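Local coordinates for protein beta-galactosidase/beta-glucuronidase (Faecalibacterium prausnitzii L2-6, PDB 6MVF) that probably hydrolyses beta-linked glucuronides as a glycoside hydrolase of family 2 and binds flavin mononucleotide, at residues Q319-I324 / L350-W355; A329-L334 / A529-N534; S451-F456 / I484-C489. One frame throughout, in Å; residues are numbered along the deposited sequence.

All three contacts lie in the eight-stranded beta/alpha (TIM) barrel. From the N terminus, 319-324 on helix 314-327 opens interaction 1, and strand 331-334 opens interaction 2 before interaction 1 has closed. Interaction 1 closes at 350-355, where a short loop leads into strand 353-357 beside strand 331-334, and so interactions 1 and 2 cross. Interaction 3 then opens at 451-456 and closes at 484-489, wholly nested inside the long loop of interaction 2, which 529-534 finally shuts. Interaction 1 thus ties helix 314-327 to the end of the next helix and the turn into strand 353-357, interaction 3 joins neighbouring strands, and interaction 2 spans the barrel interior between the two strands that flank strand 292-300.

Interaction 1 of 3, residues Q319-I324 / L350-W355; sequences QDAQII and LGFAVW
Phe352 reaches from the loop before strand 353-357 to helix 314-327, where it meets Ala321 and Ile324. Its side chain leaves the backbone with CG anti to the carbonyl carbon (chi1 -60°), which aims the far end of the ring at the helix. CB and CG touch nothing on residues 319-324; farther along, Phe352 CD2 rests on Ile332 CD1 of the adjoining strand at 3.5 Å. Phe352 CE1 is the first atom to meet the helix, lying 3.8 Å from Ile324 CG2, a branch that comes in obliquely. CE2 and CZ lie beside the carbonyl of Ala321, whose O is near the ring plane at its edge, 3.6 Å from Phe352 CZ, so that the weakly positive C-H rim faces the oxygen. Lys325 adds a cation-pi contact to the same ring, and its NZ bonds to Leu350 O.

Leu350 supplies the second touch: its CD1 lies 3.6 Å from Ala321 CB and 4.1 Å from Gln322 CG, and the leucine and Gln322 side chains cross at about a right angle. Alanine suits position 321 because its single methyl lets the end of helix 341-350 come close to helix 314-327. Gly351, with positive phi, ends the helix before it and turns the chain toward the strand. Were Phe352 replaced by an alanine, a gap would probably open against Ile324 CG2 and the Ala321 carbonyl, beside Ile332, and Lys325 would lose its aromatic partner. No hydrogen bond joins the two segments, so apolar surfaces that fit one another seal helix 314-327 against the end of helix 341-350 and the loop leading into strand 353-357.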
loop_
_atom_site.group_PDB
_atom_site.type_symbol
_atom_site.label_atom_id
_atom_site.label_comp_id
_atom_site.label_asym_id
_atom_site.label_seq_id
_atom_site.Cartn_x
_atom_site.Cartn_y
_atom_site.Cartn_z
ATOM N N GLN A 319 -17.755 -3.646 3.825
ATOM C CA GLN A 319 -17.881 -5.079 4.060
ATOM C C GLN A 319 -19.345 -5.505 4.038
ATOM O O GLN A 319 -19.702 -6.518 3.419
ATOM C CB GLN A 319 -17.222 -5.458 5.383
ATOM C CG GLN A 319 -17.184 -6.960 5.618
ATOM C CD GLN A 319 -17.039 -7.355 7.090
ATOM O OE1 GLN A 319 -17.030 -6.504 7.991
ATOM N NE2 GLN A 319 -16.932 -8.653 7.338
ATOM N N ASP A 320 -20.209 -4.747 4.722
ATOM C CA ASP A 320 -21.650 -4.968 4.603
ATOM C C ASP A 320 -22.090 -4.994 3.140
ATOM O O ASP A 320 -22.775 -5.922 2.699
ATOM C CB ASP A 320 -22.416 -3.881 5.356
ATOM C CG ASP A 320 -22.460 -4.124 6.859
ATOM O OD1 ASP A 320 -21.883 -5.142 7.346
ATOM O OD2 ASP A 320 -23.083 -3.282 7.550
ATOM N N ALA A 321 -21.685 -3.977 2.372
ATOM C CA ALA A 321 -22.114 -3.875 0.988
ATOM C C ALA A 321 -21.654 -5.076 0.178
ATOM O O ALA A 321 -22.431 -5.635 -0.606
ATOM C CB ALA A 321 -21.594 -2.576 0.388
ATOM N N GLN A 322 -20.410 -5.514 0.383
ATOM C CA GLN A 322 -19.891 -6.653 -0.368
ATOM C C GLN A 322 -20.605 -7.948 0.003
ATOM O O GLN A 322 -20.900 -8.770 -0.874
ATOM C CB GLN A 322 -18.382 -6.776 -0.159
ATOM C CG GLN A 322 -17.595 -6.078 -1.255
ATOM C CD GLN A 322 -16.464 -5.177 -0.742
ATOM O OE1 GLN A 322 -15.836 -5.463 0.294
ATOM N NE2 GLN A 322 -16.196 -4.076 -1.472
ATOM N N ILE A 323 -20.891 -8.158 1.284
ATOM C CA ILE A 323 -21.648 -9.349 1.655
ATOM C C ILE A 323 -23.013 -9.347 0.970
ATOM O O ILE A 323 -23.448 -10.366 0.409
ATOM C CB ILE A 323 -21.767 -9.457 3.181
ATOM C CG1 ILE A 323 -20.403 -9.804 3.769
ATOM C CG2 ILE A 323 -22.783 -10.516 3.536
ATOM C CD1 ILE A 323 -20.281 -9.591 5.280
ATOM N N ILE A 324 -23.676 -8.187 0.943
ATOM C CA ILE A 324 -24.988 -8.122 0.305
ATOM C C ILE A 324 -24.875 -8.316 -1.207
ATOM O O ILE A 324 -25.755 -8.938 -1.820
ATOM C CB ILE A 324 -25.684 -6.806 0.681
ATOM C CG1 ILE A 324 -25.946 -6.790 2.195
ATOM C CG2 ILE A 324 -26.991 -6.644 -0.106
ATOM C CD1 ILE A 324 -26.110 -5.406 2.768
ATOM N N LEU A 350 -21.001 -0.240 -5.894
ATOM C CA LEU A 350 -21.297 -1.643 -6.127
ATOM C C LEU A 350 -22.604 -1.855 -6.878
ATOM O O LEU A 350 -22.816 -2.944 -7.422
ATOM C CB LEU A 350 -21.313 -2.403 -4.800
ATOM C CG LEU A 350 -19.940 -2.393 -4.109
ATOM C CD1 LEU A 350 -19.972 -3.091 -2.763
ATOM C CD2 LEU A 350 -18.910 -3.061 -4.983
ATOM N N GLY A 351 -23.473 -0.841 -6.934
ATOM C CA GLY A 351 -24.721 -0.942 -7.667
ATOM C C GLY A 351 -25.849 -1.639 -6.930
ATOM O O GLY A 351 -26.025 -2.856 -7.056
ATOM N N PHE A 352 -26.601 -0.864 -6.141
ATOM C CA PHE A 352 -27.847 -1.289 -5.515
ATOM C C PHE A 352 -28.861 -0.168 -5.659
ATOM O O PHE A 352 -28.513 1.006 -5.496
ATOM C CB PHE A 352 -27.722 -1.579 -4.006
ATOM C CG PHE A 352 -26.763 -2.652 -3.659
ATOM C CD1 PHE A 352 -27.100 -3.985 -3.825
ATOM C CD2 PHE A 352 -25.539 -2.340 -3.098
ATOM C CE1 PHE A 352 -26.211 -5.002 -3.472
ATOM C CE2 PHE A 352 -24.648 -3.348 -2.735
ATOM C CZ PHE A 352 -24.980 -4.682 -2.925
ATOM N N ALA A 353 -30.118 -0.538 -5.905
ATOM C CA ALA A 353 -31.232 0.400 -5.814
ATOM C C ALA A 353 -31.535 0.669 -4.340
ATOM O O ALA A 353 -31.886 -0.260 -3.610
ATOM C CB ALA A 353 -32.454 -0.182 -6.535
ATOM N N VAL A 354 -31.398 1.918 -3.888
ATOM C CA VAL A 354 -31.478 2.253 -2.465
ATOM C C VAL A 354 -32.784 2.978 -2.150
ATOM O O VAL A 354 -33.167 3.929 -2.845
ATOM C CB VAL A 354 -30.289 3.110 -2.009
ATOM C CG1 VAL A 354 -30.534 3.644 -0.589
ATOM C CG2 VAL A 354 -29.003 2.307 -2.079
ATOM N N TRP A 355 -33.452 2.531 -1.086
ATOM C CA TRP A 355 -34.568 3.222 -0.448
ATOM C C TRP A 355 -34.010 3.907 0.809
ATOM O O TRP A 355 -33.568 3.235 1.749
ATOM C CB TRP A 355 -35.695 2.215 -0.166
ATOM C CG TRP A 355 -36.771 2.513 0.920
ATOM C CD1 TRP A 355 -36.665 3.323 2.030
ATOM C CD2 TRP A 355 -38.094 1.950 0.979
ATOM N NE1 TRP A 355 -37.828 3.301 2.755
ATOM C CE2 TRP A 355 -38.723 2.468 2.141
ATOM C CE3 TRP A 355 -38.810 1.050 0.168
ATOM C CZ2 TRP A 355 -40.035 2.129 2.506
ATOM C CZ3 TRP A 355 -40.114 0.708 0.535
ATOM C CH2 TRP A 355 -40.711 1.256 1.692
#

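Interaction 2 of 3, residues A329-L334 / A529-N534; sequences ANTIRL and ASHVWN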
loop_
_atom_site.group_PDB
_atom_site.type_symbol
_atom_site.label_atom_id
_atom_site.label_comp_id
_atom_site.label_asym_id
_atom_site.label_seq_id
_atom_site.Cartn_x
_atom_site.Cartn_y
_atom_site.Cartn_z
ATOM N N ALA A 329 -28.475 -9.673 -4.016
ATOM C CA ALA A 329 -29.456 -8.611 -3.873
ATOM C C ALA A 329 -29.158 -7.444 -4.819
ATOM O O ALA A 329 -28.003 -7.059 -5.022
ATOM C CB ALA A 329 -29.462 -8.123 -2.419
ATOM N N ASN A 330 -30.207 -6.855 -5.384
ATOM C CA ASN A 330 -30.039 -5.666 -6.213
ATOM C C ASN A 330 -30.656 -4.424 -5.593
ATOM O O ASN A 330 -30.592 -3.351 -6.197
ATOM C CB ASN A 330 -30.636 -5.879 -7.603
ATOM C CG ASN A 330 -32.120 -6.178 -7.558
ATOM O OD1 ASN A 330 -32.740 -6.171 -6.488
ATOM N ND2 ASN A 330 -32.709 -6.417 -8.725
ATOM N N THR A 331 -31.259 -4.538 -4.412
ATOM C CA THR A 331 -31.841 -3.387 -3.741
ATOM C C THR A 331 -31.527 -3.475 -2.259
ATOM O O THR A 331 -31.428 -4.569 -1.690
ATOM C CB THR A 331 -33.376 -3.299 -3.993
ATOM O OG1 THR A 331 -33.916 -2.139 -3.357
ATOM C CG2 THR A 331 -34.106 -4.542 -3.510
ATOM N N ILE A 332 -31.345 -2.319 -1.639
ATOM C CA ILE A 332 -31.136 -2.248 -0.202
ATOM C C ILE A 332 -32.025 -1.157 0.358
ATOM O O ILE A 332 -31.889 0.010 -0.028
ATOM C CB ILE A 332 -29.684 -1.957 0.181
ATOM C CG1 ILE A 332 -28.763 -3.111 -0.195
ATOM C CG2 ILE A 332 -29.624 -1.677 1.687
ATOM C CD1 ILE A 332 -27.276 -2.739 -0.120
ATOM N N ARG A 333 -32.905 -1.523 1.292
ATOM C CA ARG A 333 -33.656 -0.537 2.057
ATOM C C ARG A 333 -32.825 -0.112 3.268
ATOM O O ARG A 333 -32.541 -0.923 4.161
ATOM C CB ARG A 333 -35.015 -1.082 2.491
ATOM C CG ARG A 333 -35.751 -0.110 3.391
ATOM C CD ARG A 333 -37.085 -0.645 3.849
ATOM N NE ARG A 333 -37.749 0.296 4.746
ATOM C CZ ARG A 333 -38.476 -0.066 5.796
ATOM N NH1 ARG A 333 -38.630 -1.353 6.087
ATOM N NH2 ARG A 333 -39.036 0.862 6.561
ATOM N N LEU A 334 -32.438 1.157 3.297
ATOM C CA LEU A 334 -31.547 1.667 4.337
ATOM C C LEU A 334 -32.368 2.258 5.488
ATOM O O LEU A 334 -32.407 3.466 5.731
ATOM C CB LEU A 334 -30.578 2.675 3.733
ATOM C CG LEU A 334 -29.459 1.885 3.066
ATOM C CD1 LEU A 334 -28.415 2.792 2.466
ATOM C CD2 LEU A 334 -28.834 0.913 4.082
ATOM N N ALA A 529 -40.596 -4.031 -5.333
ATOM C CA ALA A 529 -39.424 -4.343 -4.520
ATOM C C ALA A 529 -39.854 -5.078 -3.256
ATOM O O ALA A 529 -40.814 -4.674 -2.601
ATOM C CB ALA A 529 -38.646 -3.076 -4.148
ATOM N N SER A 530 -39.134 -6.141 -2.923
ATOM C CA SER A 530 -39.233 -6.829 -1.645
ATOM C C SER A 530 -37.911 -6.693 -0.893
ATOM O O SER A 530 -36.830 -6.727 -1.500
ATOM C CB SER A 530 -39.581 -8.316 -1.838
ATOM O OG SER A 530 -38.661 -8.960 -2.706
ATOM N N HIS A 531 -38.002 -6.551 0.431
ATOM C CA HIS A 531 -36.842 -6.326 1.288
ATOM C C HIS A 531 -36.919 -7.247 2.497
ATOM O O HIS A 531 -37.771 -7.059 3.370
ATOM C CB HIS A 531 -36.772 -4.872 1.740
ATOM C CG HIS A 531 -36.521 -3.900 0.634
ATOM N ND1 HIS A 531 -37.528 -3.160 0.054
ATOM C CD2 HIS A 531 -35.376 -3.546 -0.001
ATOM C CE1 HIS A 531 -37.015 -2.386 -0.886
ATOM N NE2 HIS A 531 -35.712 -2.600 -0.939
ATOM N N VAL A 532 -36.022 -8.231 2.561
ATOM C CA VAL A 532 -35.897 -9.061 3.756
ATOM C C VAL A 532 -35.600 -8.195 4.964
ATOM O O VAL A 532 -34.639 -7.412 4.971
ATOM C CB VAL A 532 -34.782 -10.099 3.579
ATOM C CG1 VAL A 532 -34.503 -10.815 4.920
ATOM C CG2 VAL A 532 -35.142 -11.057 2.476
ATOM N N TRP A 533 -36.413 -8.332 5.999
ATOM C CA TRP A 533 -36.035 -7.851 7.317
ATOM C C TRP A 533 -35.413 -9.046 8.023
ATOM O O TRP A 533 -36.101 -10.037 8.287
ATOM C CB TRP A 533 -37.239 -7.298 8.068
ATOM C CG TRP A 533 -36.862 -6.512 9.299
ATOM C CD1 TRP A 533 -36.907 -6.941 10.599
ATOM C CD2 TRP A 533 -36.380 -5.171 9.339
ATOM N NE1 TRP A 533 -36.495 -5.939 11.443
ATOM C CE2 TRP A 533 -36.158 -4.844 10.693
ATOM C CE3 TRP A 533 -36.133 -4.205 8.365
ATOM C CZ2 TRP A 533 -35.683 -3.603 11.090
ATOM C CZ3 TRP A 533 -35.671 -2.974 8.764
ATOM C CH2 TRP A 533 -35.457 -2.679 10.120
ATOM N N ASN A 534 -34.102 -9.009 8.257
ATOM C CA ASN A 534 -33.174 -7.930 7.920
ATOM C C ASN A 534 -31.905 -8.665 7.405
ATOM O O ASN A 534 -31.818 -9.887 7.538
ATOM C CB ASN A 534 -32.921 -7.042 9.171
ATOM C CG ASN A 534 -31.997 -5.855 8.913
ATOM O OD1 ASN A 534 -30.786 -6.011 8.800
ATOM N ND2 ASN A 534 -32.569 -4.653 8.868
#
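In the interior of the TIM barrel, His531 of the last barrel strand reaches across to Thr331 and Arg333 of the second. The two strands, 529-532 and 331-334, are not paired with each other; both flank strand 292-300, and their axes pass 7.4 Å apart at an angle of 64°. Histidine can bridge that distance with a flat ring that offers both a donor and a face. Its NE2 donates a hydrogen bond to Thr331 OG1 at 3.0 Å, the hydroxyl lying tilted 20° from the ring plane. Thr331 CG2 stays nearby, 3.6 Å from the same NE2. With OG1 anti to the backbone N (chi1 -178°), the threonine hydroxyl can take this bond and donate its own hydrogen bond to Ala353 O, so the buried oxygen has a partner both as acceptor and as donor.

Over one face of the imidazole sits Arg333 CB, 3.7 Å from the ring centroid and offset toward the rim, a CH-pi contact. This is the pattern of a closed parallel barrel: side chains of alternate residues point inward and interlock across the core, while Ile332, between the two, faces the surrounding helices. Arg333 then runs fully extended from CG to NE along the interior, and its NH2 binds Asn398 and forms a salt bridge with Glu357; NH1 gives a weak bond to Ser485 O. Arg333 NH1 also passes obliquely by the indole of Trp533, 4.3 Å from CZ3. The peptide from Trp533 to Asn534 is cis, and the ND2 of Asn534 lies over one face of the indole.

Interaction 3 of 3, residues S451-F456 / I484-C489; sequences SYNHYF and ISEYGC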
loop_
_atom_site.group_PDB
_atom_site.type_symbol
_atom_site.label_atom_id
_atom_site.label_comp_id
_atom_site.label_asym_id
_atom_site.label_seq_id
_atom_site.Cartn_x
_atom_site.Cartn_y
_atom_site.Cartn_z
ATOM N N SER A 451 -45.480 0.191 0.314
ATOM C CA SER A 451 -45.084 -1.138 0.744
ATOM C C SER A 451 -45.683 -1.461 2.109
ATOM O O SER A 451 -45.978 -0.572 2.915
ATOM C CB SER A 451 -43.555 -1.287 0.787
ATOM O OG SER A 451 -43.007 -1.400 -0.519
ATOM N N TYR A 452 -45.829 -2.753 2.363
ATOM C CA TYR A 452 -46.313 -3.252 3.636
ATOM C C TYR A 452 -45.232 -4.048 4.360
ATOM O O TYR A 452 -44.392 -4.711 3.739
ATOM C CB TYR A 452 -47.550 -4.128 3.446
ATOM C CG TYR A 452 -48.867 -3.397 3.492
ATOM C CD1 TYR A 452 -49.379 -2.789 2.366
ATOM C CD2 TYR A 452 -49.622 -3.352 4.661
ATOM C CE1 TYR A 452 -50.612 -2.145 2.396
ATOM C CE2 TYR A 452 -50.856 -2.713 4.707
ATOM C CZ TYR A 452 -51.350 -2.108 3.565
ATOM O OH TYR A 452 -52.573 -1.457 3.583
ATOM N N ASN A 453 -45.267 -3.961 5.690
ATOM C CA ASN A 453 -44.460 -4.799 6.562
ATOM C C ASN A 453 -45.329 -5.972 7.038
ATOM O O ASN A 453 -46.242 -5.788 7.854
ATOM C CB ASN A 453 -43.929 -3.978 7.735
ATOM C CG ASN A 453 -42.978 -2.872 7.296
ATOM O OD1 ASN A 453 -42.594 -2.788 6.131
ATOM N ND2 ASN A 453 -42.581 -2.029 8.236
ATOM N N HIS A 454 -45.049 -7.181 6.542
ATOM C CA HIS A 454 -45.846 -8.344 6.897
ATOM C C HIS A 454 -44.995 -9.443 7.516
ATOM O O HIS A 454 -43.862 -9.694 7.085
ATOM C CB HIS A 454 -46.576 -8.894 5.685
ATOM C CG HIS A 454 -47.802 -8.118 5.337
ATOM N ND1 HIS A 454 -48.780 -7.827 6.264
ATOM C CD2 HIS A 454 -48.199 -7.550 4.174
ATOM C CE1 HIS A 454 -49.729 -7.111 5.686
ATOM N NE2 HIS A 454 -49.402 -6.934 4.417
ATOM N N TYR A 455 -45.567 -10.119 8.515
ATOM C CA TYR A 455 -44.895 -11.232 9.172
ATOM C C TYR A 455 -45.851 -12.406 9.348
ATOM O O TYR A 455 -45.838 -13.098 10.372
ATOM C CB TYR A 455 -44.298 -10.803 10.512
ATOM C CG TYR A 455 -43.203 -9.750 10.431
ATOM C CD1 TYR A 455 -41.860 -10.123 10.308
ATOM C CD2 TYR A 455 -43.504 -8.390 10.505
ATOM C CE1 TYR A 455 -40.846 -9.176 10.247
ATOM C CE2 TYR A 455 -42.492 -7.431 10.442
ATOM C CZ TYR A 455 -41.162 -7.837 10.309
ATOM O OH TYR A 455 -40.152 -6.911 10.260
ATOM N N PHE A 456 -46.688 -12.658 8.342
ATOM C CA PHE A 456 -47.509 -13.860 8.355
ATOM C C PHE A 456 -46.612 -15.087 8.365
ATOM O O PHE A 456 -45.837 -15.313 7.430
ATOM C CB PHE A 456 -48.450 -13.890 7.154
ATOM C CG PHE A 456 -49.273 -12.648 7.009
ATOM C CD1 PHE A 456 -50.167 -12.281 8.001
ATOM C CD2 PHE A 456 -49.159 -11.856 5.876
ATOM C CE1 PHE A 456 -50.915 -11.143 7.881
ATOM C CE2 PHE A 456 -49.902 -10.729 5.741
ATOM C CZ PHE A 456 -50.786 -10.364 6.749
ATOM N N ILE A 484 -43.096 -5.093 -0.663
ATOM C CA ILE A 484 -43.034 -5.579 0.711
ATOM C C ILE A 484 -41.745 -5.053 1.329
ATOM O O ILE A 484 -40.650 -5.560 1.036
ATOM C CB ILE A 484 -43.128 -7.113 0.798
ATOM C CG1 ILE A 484 -44.490 -7.582 0.266
ATOM C CG2 ILE A 484 -42.915 -7.602 2.239
ATOM C CD1 ILE A 484 -45.713 -6.851 0.887
ATOM N N SER A 485 -41.875 -4.032 2.187
ATOM C CA SER A 485 -40.711 -3.359 2.757
ATOM C C SER A 485 -40.098 -4.102 3.936
ATOM O O SER A 485 -38.947 -3.827 4.279
ATOM C CB SER A 485 -41.081 -1.936 3.183
ATOM O OG SER A 485 -42.340 -1.910 3.843
ATOM N N GLU A 486 -40.856 -4.979 4.599
ATOM C CA GLU A 486 -40.328 -5.895 5.606
ATOM C C GLU A 486 -41.125 -7.178 5.546
ATOM O O GLU A 486 -42.356 -7.153 5.434
ATOM C CB GLU A 486 -40.404 -5.390 7.060
ATOM C CG GLU A 486 -39.823 -4.037 7.340
ATOM C CD GLU A 486 -39.860 -3.684 8.820
ATOM O OE1 GLU A 486 -40.225 -4.564 9.644
ATOM O OE2 GLU A 486 -39.518 -2.520 9.158
ATOM N N TYR A 487 -40.397 -8.284 5.612
ATOM C CA TYR A 487 -40.906 -9.609 5.908
ATOM C C TYR A 487 -39.720 -10.392 6.449
ATOM O O TYR A 487 -38.569 -10.072 6.145
ATOM C CB TYR A 487 -41.504 -10.283 4.669
ATOM C CG TYR A 487 -40.504 -10.679 3.609
ATOM C CD1 TYR A 487 -40.072 -9.765 2.640
ATOM C CD2 TYR A 487 -39.986 -11.967 3.574
ATOM C CE1 TYR A 487 -39.148 -10.143 1.662
ATOM C CE2 TYR A 487 -39.073 -12.352 2.608
ATOM C CZ TYR A 487 -38.659 -11.445 1.655
ATOM O OH TYR A 487 -37.765 -11.863 0.697
ATOM N N GLY A 488 -39.987 -11.394 7.268
ATOM C CA GLY A 488 -38.888 -12.143 7.831
ATOM C C GLY A 488 -39.333 -12.962 9.027
ATOM O O GLY A 488 -40.510 -13.063 9.333
ATOM N N CYS A 489 -38.345 -13.513 9.710
ATOM C CA CYS A 489 -38.608 -14.558 10.677
ATOM C C CYS A 489 -37.337 -14.746 11.485
ATOM O O CYS A 489 -36.239 -14.583 10.949
ATOM C CB CYS A 489 -39.013 -15.826 9.931
ATOM S SG CYS A 489 -39.180 -17.260 10.877
#
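The two segments run side by side in parallel, with Asn453 bridged to Glu486, and His454 N gives a 2.9 Å hydrogen bond to Glu486 O. Ahead of this bridge the chain turns a corner at Ser485, whose N makes a weak bond to Tyr452 O at 3.0 Å.

The side chains of the bridged pair lie on the same face. Asn453 amide and Glu486 carboxylate are stacked, their planes 20° apart and the two CG atoms 3.4 Å from each other. Asn453 OD1 accepts the hydroxyl of Ser485, while its ND2 turns to Asn398 OD1 and Glu399 OE2; an amide suits the place because it can accept at one end and donate at the other. Ser485 can reach OD1 since its OG stands between the backbone N and the carbonyl carbon (chi1 43°). Tyr455 OH donates to Glu486 OE1, which lies in the plane of the phenol at its edge, ring and carboxylate standing 79° apart; the modelled lengths of these two hydroxyl bonds are doubtful at this resolution.

Beyond, Tyr455 CD1 meets Gly488 O at 3.4 Å; a side chain on Gly488 would be jammed against the preceding carbonyl. Ile484 CD1 meets the edge of the His454 ring at CD2, 4.2 Å away.

Strand 450-453, helix 466-476 and strand 482-487 form one beta-alpha-beta unit of the TIM barrel. Asn453, Tyr455 and Glu486 gather with Asn398 and Glu399 at C-terminal strand ends, consistent with the active-site region of clan GH-A enzymes such as family 2, which carry acidic residues on the fourth and seventh strands.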